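Local coordinates for protein Two-component response regulator, LuxR family (Aurantimonas sp., PDB 3CZ5) that probably regulates transcription as a DNA-binding response regulator, represented here by the receiver domain that would accept a phosphoryl group in two-component signalling, at residues Ile82-Met87 against Ala100-Tyr105; Tyr105-Ser110 against Ala128-Ile133. All blocks are in the same frame, centred on the assembly; numbering follows the deposited sequence.

Contact 1. Residues Ile82-Met87 against Ala100-Tyr105. With PO4 (phosphate ion), chain E.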
loop_
_atom_site.group_PDB
_atom_site.type_symbol
_atom_site.label_atom_id
_atom_site.label_comp_id
_atom_site.label_asym_id
_atom_site.label_seq_id
_atom_site.Cartn_x
_atom_site.Cartn_y
_atom_site.Cartn_z
ATOM N N ILE A 82 -4.100 4.561 -1.170
ATOM C CA ILE A 82 -2.834 3.832 -1.257
ATOM C C ILE A 82 -2.467 3.020 -0.016
ATOM O O ILE A 82 -2.507 3.549 1.094
ATOM C CB ILE A 82 -1.629 4.805 -1.525
ATOM C CG1 ILE A 82 -1.830 5.595 -2.826
ATOM C CG2 ILE A 82 -0.295 4.036 -1.555
ATOM C CD1 ILE A 82 -2.485 6.874 -2.590
ATOM N N LEU A 83 -2.064 1.758 -0.189
ATOM C CA LEU A 83 -1.638 0.899 0.929
ATOM C C LEU A 83 -0.137 0.727 0.842
ATOM O O LEU A 83 0.357 0.096 -0.075
ATOM C CB LEU A 83 -2.314 -0.446 0.821
ATOM C CG LEU A 83 -1.753 -1.636 1.607
ATOM C CD1 LEU A 83 -1.724 -1.401 3.052
ATOM C CD2 LEU A 83 -2.651 -2.865 1.562
ATOM N N ILE A 84 0.639 1.334 1.718
ATOM C CA ILE A 84 2.045 1.001 1.698
ATOM C C ILE A 84 2.180 -0.405 2.269
ATOM O O ILE A 84 1.554 -0.713 3.341
ATOM C CB ILE A 84 2.851 1.796 2.601
ATOM C CG1 ILE A 84 2.930 3.266 2.163
ATOM C CG2 ILE A 84 4.221 1.129 2.566
ATOM C CD1 ILE A 84 2.626 3.551 0.712
ATOM N N PHE A 85 2.954 -1.254 1.568
ATOM C CA PHE A 85 3.209 -2.658 1.920
ATOM C C PHE A 85 4.698 -2.822 1.885
ATOM O O PHE A 85 5.312 -2.629 0.838
ATOM C CB PHE A 85 2.669 -3.571 0.881
ATOM C CG PHE A 85 2.601 -5.016 1.303
ATOM C CD1 PHE A 85 2.454 -5.384 2.662
ATOM C CD2 PHE A 85 2.629 -6.035 0.350
ATOM C CE1 PHE A 85 2.359 -6.725 3.027
ATOM C CE2 PHE A 85 2.556 -7.351 0.734
ATOM C CZ PHE A 85 2.390 -7.683 2.050
ATOM N N THR A 86 5.293 -3.143 3.027
ATOM C CA THR A 86 6.721 -2.996 3.124
ATOM C C THR A 86 7.418 -3.937 4.140
ATOM O O THR A 86 6.846 -4.567 5.000
ATOM C CB THR A 86 7.022 -1.566 3.500
ATOM O OG1 THR A 86 8.434 -1.418 3.588
ATOM C CG2 THR A 86 6.411 -1.281 4.834
ATOM N N MET A 87 8.709 -4.019 4.011
ATOM C CA MET A 87 9.486 -4.896 4.827
ATOM C C MET A 87 10.057 -4.038 5.969
ATOM O O MET A 87 10.484 -4.529 7.021
ATOM C CB MET A 87 10.582 -5.411 3.913
ATOM C CG MET A 87 11.309 -6.501 4.460
ATOM S SD MET A 87 10.366 -8.020 4.360
ATOM C CE MET A 87 10.819 -8.652 5.942
ATOM N N ALA A 100 1.429 11.647 4.665
ATOM C CA ALA A 100 1.401 11.822 3.219
ATOM C C ALA A 100 0.105 11.443 2.533
ATOM O O ALA A 100 -0.023 11.690 1.348
ATOM C CB ALA A 100 2.510 11.069 2.550
ATOM N N GLY A 101 -0.843 10.809 3.196
ATOM C CA GLY A 101 -2.045 10.355 2.453
ATOM C C GLY A 101 -2.305 8.855 2.317
ATOM O O GLY A 101 -3.369 8.451 1.862
ATOM N N ALA A 102 -1.331 8.021 2.700
ATOM C CA ALA A 102 -1.510 6.590 2.624
ATOM C C ALA A 102 -2.640 6.218 3.528
ATOM O O ALA A 102 -2.759 6.719 4.615
ATOM C CB ALA A 102 -0.271 5.877 3.034
ATOM N N SER A 103 -3.480 5.286 3.141
ATOM C CA SER A 103 -4.543 4.893 4.021
ATOM C C SER A 103 -4.221 3.618 4.742
ATOM O O SER A 103 -5.005 3.098 5.464
ATOM C CB SER A 103 -5.823 4.710 3.253
ATOM O OG SER A 103 -5.746 5.366 2.043
ATOM N N GLY A 104 -3.047 3.100 4.535
ATOM C CA GLY A 104 -2.737 1.803 5.168
ATOM C C GLY A 104 -1.228 1.604 5.230
ATOM O O GLY A 104 -0.501 2.062 4.372
ATOM N N TYR A 105 -0.696 0.944 6.244
ATOM C CA TYR A 105 0.749 0.698 6.186
ATOM C C TYR A 105 0.888 -0.657 6.774
ATOM O O TYR A 105 0.588 -0.839 7.967
ATOM C CB TYR A 105 1.478 1.698 7.018
ATOM C CG TYR A 105 2.928 1.600 6.939
ATOM C CD1 TYR A 105 3.682 2.542 6.273
ATOM C CD2 TYR A 105 3.568 0.554 7.511
ATOM C CE1 TYR A 105 5.048 2.437 6.206
ATOM C CE2 TYR A 105 4.950 0.433 7.453
ATOM C CZ TYR A 105 5.686 1.374 6.810
ATOM O OH TYR A 105 7.072 1.211 6.806
HETATM P P PO4 E . 10.044 -2.670 0.456
HETATM O O1 PO4 E . 11.159 -2.963 1.398
HETATM O O2 PO4 E . 9.091 -3.807 0.164
HETATM O O3 PO4 E . 9.278 -1.459 0.907
HETATM O O4 PO4 E . 10.941 -2.269 -0.685
#

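Contact 2. Residues Tyr105-Ser110 against Ala128-Ile133. With PO4 (phosphate ion), chain E.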
loop_
_atom_site.group_PDB
_atom_site.type_symbol
_atom_site.label_atom_id
_atom_site.label_comp_id
_atom_site.label_asym_id
_atom_site.label_seq_id
_atom_site.Cartn_x
_atom_site.Cartn_y
_atom_site.Cartn_z
ATOM N N TYR A 105 -0.696 0.944 6.244
ATOM C CA TYR A 105 0.749 0.698 6.186
ATOM C C TYR A 105 0.888 -0.657 6.774
ATOM O O TYR A 105 0.588 -0.839 7.967
ATOM C CB TYR A 105 1.478 1.698 7.018
ATOM C CG TYR A 105 2.928 1.600 6.939
ATOM C CD1 TYR A 105 3.682 2.542 6.273
ATOM C CD2 TYR A 105 3.568 0.554 7.511
ATOM C CE1 TYR A 105 5.048 2.437 6.206
ATOM C CE2 TYR A 105 4.950 0.433 7.453
ATOM C CZ TYR A 105 5.686 1.374 6.810
ATOM O OH TYR A 105 7.072 1.211 6.806
ATOM N N VAL A 106 1.271 -1.629 5.925
ATOM C CA VAL A 106 1.290 -3.044 6.334
ATOM C C VAL A 106 2.687 -3.636 6.185
ATOM O O VAL A 106 3.397 -3.225 5.287
ATOM C CB VAL A 106 0.328 -3.816 5.507
ATOM C CG1 VAL A 106 0.755 -5.221 5.429
ATOM C CG2 VAL A 106 -1.089 -3.701 6.133
ATOM N N THR A 107 3.131 -4.535 7.064
ATOM C CA THR A 107 4.486 -5.052 6.925
ATOM C C THR A 107 4.550 -6.454 6.296
ATOM O O THR A 107 3.739 -7.314 6.540
ATOM C CB THR A 107 5.298 -5.061 8.206
ATOM O OG1 THR A 107 4.758 -6.016 9.141
ATOM C CG2 THR A 107 5.313 -3.699 8.761
ATOM N N LYS A 108 5.553 -6.650 5.462
ATOM C CA LYS A 108 5.678 -7.826 4.665
ATOM C C LYS A 108 6.004 -9.084 5.465
ATOM O O LYS A 108 5.821 -10.179 4.957
ATOM C CB LYS A 108 6.724 -7.601 3.598
ATOM C CG LYS A 108 6.156 -6.886 2.411
ATOM C CD LYS A 108 7.150 -6.690 1.279
ATOM C CE LYS A 108 6.358 -6.335 0.068
ATOM N NZ LYS A 108 7.118 -5.404 -0.706
ATOM N N SER A 109 6.463 -8.950 6.703
ATOM C CA SER A 109 6.634 -10.135 7.508
ATOM C C SER A 109 5.515 -10.264 8.497
ATOM O O SER A 109 5.698 -10.927 9.521
ATOM C CB SER A 109 7.948 -10.092 8.267
ATOM O OG SER A 109 8.222 -8.768 8.734
ATOM N N SER A 110 4.371 -9.642 8.224
ATOM C CA SER A 110 3.236 -9.863 9.107
ATOM C C SER A 110 2.592 -11.132 8.632
ATOM O O SER A 110 3.070 -11.732 7.682
ATOM C CB SER A 110 2.237 -8.709 9.067
ATOM O OG SER A 110 2.842 -7.442 9.384
ATOM N N ALA A 128 -5.662 1.033 7.473
ATOM C CA ALA A 128 -5.171 -0.307 7.752
ATOM C C ALA A 128 -3.731 -0.277 8.227
ATOM O O ALA A 128 -2.872 0.427 7.660
ATOM C CB ALA A 128 -5.349 -1.225 6.577
ATOM N N MET A 129 -3.502 -1.064 9.284
ATOM C CA MET A 129 -2.250 -1.144 10.053
ATOM C C MET A 129 -2.043 -2.592 10.480
ATOM O O MET A 129 -2.783 -3.115 11.297
ATOM C CB MET A 129 -2.363 -0.283 11.328
ATOM C CG MET A 129 -1.406 0.881 11.367
ATOM S SD MET A 129 -1.701 2.020 12.707
ATOM C CE MET A 129 -3.422 2.253 12.434
ATOM N N SER A 130 -1.040 -3.283 9.987
ATOM C CA SER A 130 -0.777 -4.503 10.691
ATOM C C SER A 130 -0.460 -4.265 12.238
ATOM O O SER A 130 -0.104 -3.145 12.692
ATOM C CB SER A 130 0.281 -5.325 9.963
ATOM O OG SER A 130 1.425 -4.561 9.790
ATOM N N PRO A 131 -0.653 -5.335 13.045
ATOM C CA PRO A 131 -0.375 -5.415 14.461
ATOM C C PRO A 131 0.982 -4.863 14.823
ATOM O O PRO A 131 1.118 -4.034 15.712
ATOM C CB PRO A 131 -0.361 -6.903 14.705
ATOM C CG PRO A 131 -0.622 -7.541 13.449
ATOM C CD PRO A 131 -1.318 -6.570 12.613
ATOM N N ASP A 132 2.008 -5.333 14.161
ATOM C CA ASP A 132 3.335 -4.946 14.608
ATOM C C ASP A 132 3.516 -3.443 14.559
ATOM O O ASP A 132 4.138 -2.852 15.441
ATOM C CB ASP A 132 4.381 -5.656 13.788
ATOM C CG ASP A 132 4.132 -5.525 12.311
ATOM O OD1 ASP A 132 5.074 -5.084 11.702
ATOM O OD2 ASP A 132 3.085 -5.879 11.704
ATOM N N ILE A 133 2.916 -2.776 13.597
ATOM C CA ILE A 133 3.093 -1.331 13.535
ATOM C C ILE A 133 2.153 -0.563 14.458
ATOM O O ILE A 133 2.545 0.448 15.079
ATOM C CB ILE A 133 2.965 -0.844 12.107
ATOM C CG1 ILE A 133 4.354 -0.807 11.460
ATOM C CG2 ILE A 133 2.265 0.508 12.043
ATOM C CD1 ILE A 133 4.236 -1.320 10.098
HETATM P P PO4 E . 10.044 -2.670 0.456
HETATM O O1 PO4 E . 11.159 -2.963 1.398
HETATM O O2 PO4 E . 9.091 -3.807 0.164
HETATM O O3 PO4 E . 9.278 -1.459 0.907
HETATM O O4 PO4 E . 10.941 -2.269 -0.685
#

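Contact 1. Residues Ile82-Met87 against Ala100-Tyr105
Tyr105 turns its CG anti to the backbone N (chi1 -175°), and this starts the phenol across the side chains of the neighbouring strand. Thr86 places OG1 anti to its own N (chi1 -180°), which puts CG2 between N and the carbonyl carbon, where the methyl meets the hydroxyl end of the tyrosine obliquely, 3.4 Å from Tyr105 CZ. Ile84 CG2 lies over one face of the ring, 4.0 Å from Tyr105 CE1, and Ile84 CB touches Tyr105 CD1 at 3.8 Å. Phe93 and Phe98 of helix 91-99 also touch the tyrosine, while its OH is hydrogen-bonded to His88 O, so the one polar group of this large buried side chain is satisfied.

These strands are the two ends of a beta-alpha-beta unit in the CheY-like receiver fold. Helix 91-99 closes in a Schellman motif, and Gly101 takes the positive phi that this ending needs. The chain then joins the sheet: Ser103 N donates to Ile82 O at 2.9 Å, and Ile84 N to Gly104 O at 3.0 Å. Gly104, having no side chain, lets Leu83 CD1 approach to 3.7 Å from Gly104 C. On the tyrosine side, the small Ala102 presents CB to Ile84 CG1 at 4.2 Å.

Threonine suits its place because its two branches do different work. While CG2 packs against the tyrosine, Thr86 OG1 donates to phosphate O3 (2.8 Å). The ion probably came from the crystallisation liquor, but Lys108, which also binds it, is salt-bridged to Asp58, the predicted phosphorylation site. The chemistry is consistent with the threonine-tyrosine coupling known in receiver domains, in which a phosphoryl group near the threonine hydroxyl is linked to the ring's orientation; this free ion does not itself demonstrate it.

Contact 2. Residues Tyr105-Ser110 against Ala128-Ile133
Thr107 and Asp132 reach toward each other tip to tip where a beta-alpha-beta crossover, strand 104-107 through helix 114-122 to strand 128-129, runs on into helix 131-142. Both use the crowded position between N and the carbonyl carbon: it holds Thr107 OG1 (chi1 68°) and Asp132 CG (chi1 50°). Thr107 OG1 thus faces Asp132 OD1 at 2.7 Å, within hydrogen-bonding range, and Ser110 OG comes almost as near to the other oxygen, 2.8 Å from Asp132 OD2. Small hydroxyl residues suit a place where one carboxylate is met both from the strand end and from the type I turn Thr107-Ser110.

Next to the Thr107-Asp132 pair, Ile133 crosses the tyrosine at about a right angle and sets CD1 at the edge of the ring, near its plane by CD2 and CE2, although the exact place of that methyl is doubtful. The parallel strands pair Tyr105 with Met129. Lys108 turns away from this contact, and its long chain carries NZ to phosphate O2 (2.7 Å) and to Asp58.

Ser130 occupies the N-cap position without making a capping bond. Its hydroxyl instead accepts from Thr107 N (3.2 Å) and donates to Asp132 OD2 at 2.9 Å, approaching that oxygen from above the carboxylate plane.

Both contacts are largely buried and share strand 104-107, with Tyr105 common to them, but they lie on its two flanks. Contact 1 is the deeper, near the centre of the chain, and joins the strand to 82-86 chiefly through apolar side chains and backbone bonds. Contact 2 joins it to the short outermost strand 128-129 and the start of helix 131-142, where hydroxyls and a carboxylate take over and several residues are partly exposed. They meet directly: Ile84 O and Val106 N, 2.8 Å apart, probably form a hydrogen bond. The phosphate touches both, through a threonine hydroxyl in one and a lysine in the other.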